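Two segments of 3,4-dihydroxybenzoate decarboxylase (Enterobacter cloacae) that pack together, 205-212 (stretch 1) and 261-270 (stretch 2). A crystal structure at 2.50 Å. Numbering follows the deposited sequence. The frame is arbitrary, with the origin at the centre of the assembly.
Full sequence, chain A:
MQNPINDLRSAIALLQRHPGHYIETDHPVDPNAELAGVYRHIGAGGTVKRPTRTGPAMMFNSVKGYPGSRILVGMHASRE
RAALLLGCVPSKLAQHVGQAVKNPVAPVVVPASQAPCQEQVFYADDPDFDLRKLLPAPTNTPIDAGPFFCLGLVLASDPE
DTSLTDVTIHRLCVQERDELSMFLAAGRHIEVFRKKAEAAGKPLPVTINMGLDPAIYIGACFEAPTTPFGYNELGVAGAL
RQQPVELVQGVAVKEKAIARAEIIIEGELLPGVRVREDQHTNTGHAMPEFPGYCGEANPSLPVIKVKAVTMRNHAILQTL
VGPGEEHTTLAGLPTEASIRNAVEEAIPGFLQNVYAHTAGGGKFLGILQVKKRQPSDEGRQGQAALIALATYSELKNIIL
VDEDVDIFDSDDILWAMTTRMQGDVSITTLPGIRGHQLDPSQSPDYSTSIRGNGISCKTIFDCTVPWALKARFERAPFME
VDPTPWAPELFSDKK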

# COMPACT_ATOMS: atom_id res chain seq x y z
N PRO A 205 -25.57 46.63 16.31
CA PRO A 205 -26.22 47.19 15.12
C PRO A 205 -25.52 46.73 13.85
O PRO A 205 -24.29 46.76 13.76
CB PRO A 205 -26.09 48.71 15.31
CG PRO A 205 -25.29 48.90 16.60
CD PRO A 205 -24.66 47.60 16.93
N VAL A 206 -26.32 46.30 12.87
CA VAL A 206 -25.80 45.83 11.59
C VAL A 206 -26.67 46.38 10.47
O VAL A 206 -27.84 46.72 10.67
CB VAL A 206 -25.75 44.29 11.50
CG1 VAL A 206 -24.73 43.72 12.49
CG2 VAL A 206 -27.13 43.70 11.75
N THR A 207 -26.08 46.46 9.28
CA THR A 207 -26.82 46.77 8.06
C THR A 207 -26.60 45.64 7.06
O THR A 207 -25.48 45.12 6.93
CB THR A 207 -26.38 48.10 7.44
OG1 THR A 207 -25.06 47.97 6.91
CG2 THR A 207 -26.41 49.20 8.48
N ILE A 208 -27.66 45.27 6.36
CA ILE A 208 -27.64 44.18 5.39
C ILE A 208 -27.84 44.80 4.02
O ILE A 208 -28.95 45.23 3.68
CB ILE A 208 -28.70 43.13 5.71
CG1 ILE A 208 -28.55 42.67 7.15
CG2 ILE A 208 -28.59 41.96 4.75
CD1 ILE A 208 -29.83 42.18 7.78
N ASN A 209 -26.78 44.84 3.23
CA ASN A 209 -26.77 45.55 1.95
C ASN A 209 -26.94 44.55 0.82
O ASN A 209 -26.15 43.62 0.68
CB ASN A 209 -25.47 46.33 1.79
CG ASN A 209 -25.17 47.22 2.98
OD1 ASN A 209 -25.39 48.43 2.94
ND2 ASN A 209 -24.67 46.63 4.06
N MSE A 210 -27.98 44.75 0.01
CA MSE A 210 -28.29 43.83 -1.08
C MSE A 210 -28.56 44.57 -2.38
O MSE A 210 -29.18 45.63 -2.38
CB MSE A 210 -29.49 42.95 -0.71
CG MSE A 210 -29.30 42.16 0.57
SE MSE A 210 -30.87 41.13 1.08
CE MSE A 210 -32.14 42.59 1.27
N GLY A 211 -28.10 44.00 -3.50
CA GLY A 211 -28.24 44.64 -4.79
C GLY A 211 -27.12 45.62 -5.04
O GLY A 211 -27.31 46.84 -4.93
N LEU A 212 -25.93 45.11 -5.37
CA LEU A 212 -24.71 45.90 -5.36
C LEU A 212 -24.00 45.79 -6.70
O LEU A 212 -24.31 44.94 -7.54
CB LEU A 212 -23.77 45.45 -4.24
CG LEU A 212 -24.42 45.14 -2.90
CD1 LEU A 212 -23.43 44.46 -1.98
CD2 LEU A 212 -24.96 46.41 -2.27
N ALA A 261 -26.72 50.93 -2.89
CA ALA A 261 -27.35 49.62 -2.84
C ALA A 261 -28.81 49.70 -3.27
O ALA A 261 -29.41 50.77 -3.35
CB ALA A 261 -27.26 49.04 -1.43
N GLU A 262 -29.37 48.52 -3.57
CA GLU A 262 -30.78 48.44 -3.94
C GLU A 262 -31.68 48.38 -2.72
O GLU A 262 -32.65 49.13 -2.61
CB GLU A 262 -31.01 47.23 -4.85
CG GLU A 262 -30.51 47.41 -6.27
CD GLU A 262 -31.43 48.26 -7.12
OE1 GLU A 262 -32.66 48.21 -6.90
OE2 GLU A 262 -30.93 48.98 -8.01
N ILE A 263 -31.37 47.47 -1.78
CA ILE A 263 -32.17 47.28 -0.58
C ILE A 263 -31.24 47.23 0.62
O ILE A 263 -30.14 46.66 0.55
CB ILE A 263 -33.02 45.99 -0.66
CG1 ILE A 263 -33.86 45.98 -1.93
CG2 ILE A 263 -33.92 45.86 0.56
CD1 ILE A 263 -34.78 44.80 -2.03
N ILE A 264 -31.68 47.83 1.73
CA ILE A 264 -30.94 47.81 2.99
C ILE A 264 -31.87 47.29 4.07
O ILE A 264 -33.04 47.69 4.16
CB ILE A 264 -30.42 49.21 3.37
CG1 ILE A 264 -29.60 49.81 2.23
CG2 ILE A 264 -29.59 49.14 4.64
CD1 ILE A 264 -28.35 49.05 1.93
N ILE A 265 -31.36 46.39 4.91
CA ILE A 265 -32.06 45.94 6.10
C ILE A 265 -31.24 46.38 7.30
O ILE A 265 -30.10 45.94 7.48
CB ILE A 265 -32.26 44.42 6.10
CG1 ILE A 265 -33.03 43.98 4.86
CG2 ILE A 265 -33.00 43.98 7.36
CD1 ILE A 265 -33.29 42.49 4.81
N GLU A 266 -31.81 47.27 8.11
CA GLU A 266 -31.17 47.75 9.33
C GLU A 266 -31.75 47.00 10.52
O GLU A 266 -32.96 47.06 10.76
CB GLU A 266 -31.37 49.26 9.50
CG GLU A 266 -30.71 50.10 8.42
CD GLU A 266 -30.89 51.59 8.65
OE1 GLU A 266 -31.43 51.96 9.72
OE2 GLU A 266 -30.50 52.38 7.77
N GLY A 267 -30.89 46.29 11.24
CA GLY A 267 -31.35 45.50 12.37
C GLY A 267 -30.28 45.39 13.43
O GLY A 267 -29.20 45.96 13.32
N GLU A 268 -30.61 44.64 14.48
CA GLU A 268 -29.70 44.40 15.59
C GLU A 268 -29.72 42.92 15.95
O GLU A 268 -30.75 42.25 15.85
CB GLU A 268 -30.09 45.24 16.81
CG GLU A 268 -29.91 46.73 16.62
CD GLU A 268 -30.53 47.54 17.74
OE1 GLU A 268 -30.47 48.79 17.68
OE2 GLU A 268 -31.07 46.93 18.69
N LEU A 269 -28.56 42.42 16.37
CA LEU A 269 -28.44 41.05 16.85
C LEU A 269 -28.82 41.02 18.32
O LEU A 269 -28.10 41.56 19.17
CB LEU A 269 -27.02 40.53 16.62
CG LEU A 269 -26.66 40.20 15.17
CD1 LEU A 269 -25.18 40.41 14.92
CD2 LEU A 269 -27.06 38.77 14.84
N LEU A 270 -29.94 40.39 18.64
CA LEU A 270 -30.46 40.41 20.00
C LEU A 270 -29.68 39.44 20.88
O LEU A 270 -29.53 38.27 20.52
CB LEU A 270 -31.94 40.04 20.01
CG LEU A 270 -32.84 40.85 19.08
CD1 LEU A 270 -34.29 40.46 19.27
CD2 LEU A 270 -32.65 42.34 19.32

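How do the two backbones meet? Residues 205-210 and the strand beginning at I263 lie side by side as neighbouring antiparallel strands, their N-to-C directions 163° apart and their axes approaching to 4.6 Å. The register runs without a break from P205 opposite E268 to M210 opposite I263. Although these partners come close in space, no two touching residues are nearer than 49 positions in sequence, so the pairing joins distant parts of the chain and buries 703 Å² in all.

Which backbone donors and acceptors are satisfied across the ladder? Every second pair exchanges two hydrogen bonds. V206 N gives to G267 O at 2.9 Å and G267 N returns to V206 O at 3.1 Å; I208 N gives to I265 O at 2.8 Å and I265 N to I208 O at 2.9 Å; M210 N gives to I263 O at 2.9 Å and I263 N to M210 O, also at 2.9 Å. Thus V206, I208, M210, I263, I265 and G267 each have both their amide and carbonyl engaged across the seam. The alternating residues between them turn their peptide groups the other way, but their alpha carbons still lie near the ladder's acceptors: T207 CA sits 3.4 Å from I265 O, and I264 CA 3.3 Å from I208 O, both as CA-H...O contacts that supplement the stronger N-H bonds.

What happens where the regular ladder stops? Beyond M210 the amide of E262 lies between two carbonyls. It donates to G211 O at 3.0 Å and, weakly, to M210 O at 3.1 Å; the N-H...O angles of 132° and 131° show that the hydrogen points straight at neither. M210 O therefore accepts from both I263 N and E262 N. G211 O also receives a CA-H...O contact from A261 CA at 3.5 Å. Glycine suits this turn: at phi/psi of 84/77 a beta carbon would jam against the preceding carbonyl oxygen and would lie 2.4 Å from E262 CB, a clash.

How do the side chains divide between the two faces? V206, I208, M210, I263 and I265 share one face, which is apolar. I208 CD1 packs 3.7 Å from I265 CG2, while the selenomethionine M210 brings its CE to 3.7 Å from I265 CD1 and 3.8 Å from I263 CG2, so this methyl touches two isoleucines. Such contacts need no polar partner; their gain comes from close packing away from water. The other face, with P205, T207, N209, I264, E266 and E268, is more polar. Within its own strand N209 ND2 donates to T207 OG1 at 3.2 Å, linking residues two apart whose side chains share this face. N209 OD1 lies 3.2 Å from I264 CD1, a contact with a methyl rather than a hydrogen bond; that oxygen, like both carboxylate oxygens of E266, is satisfied elsewhere in the structure.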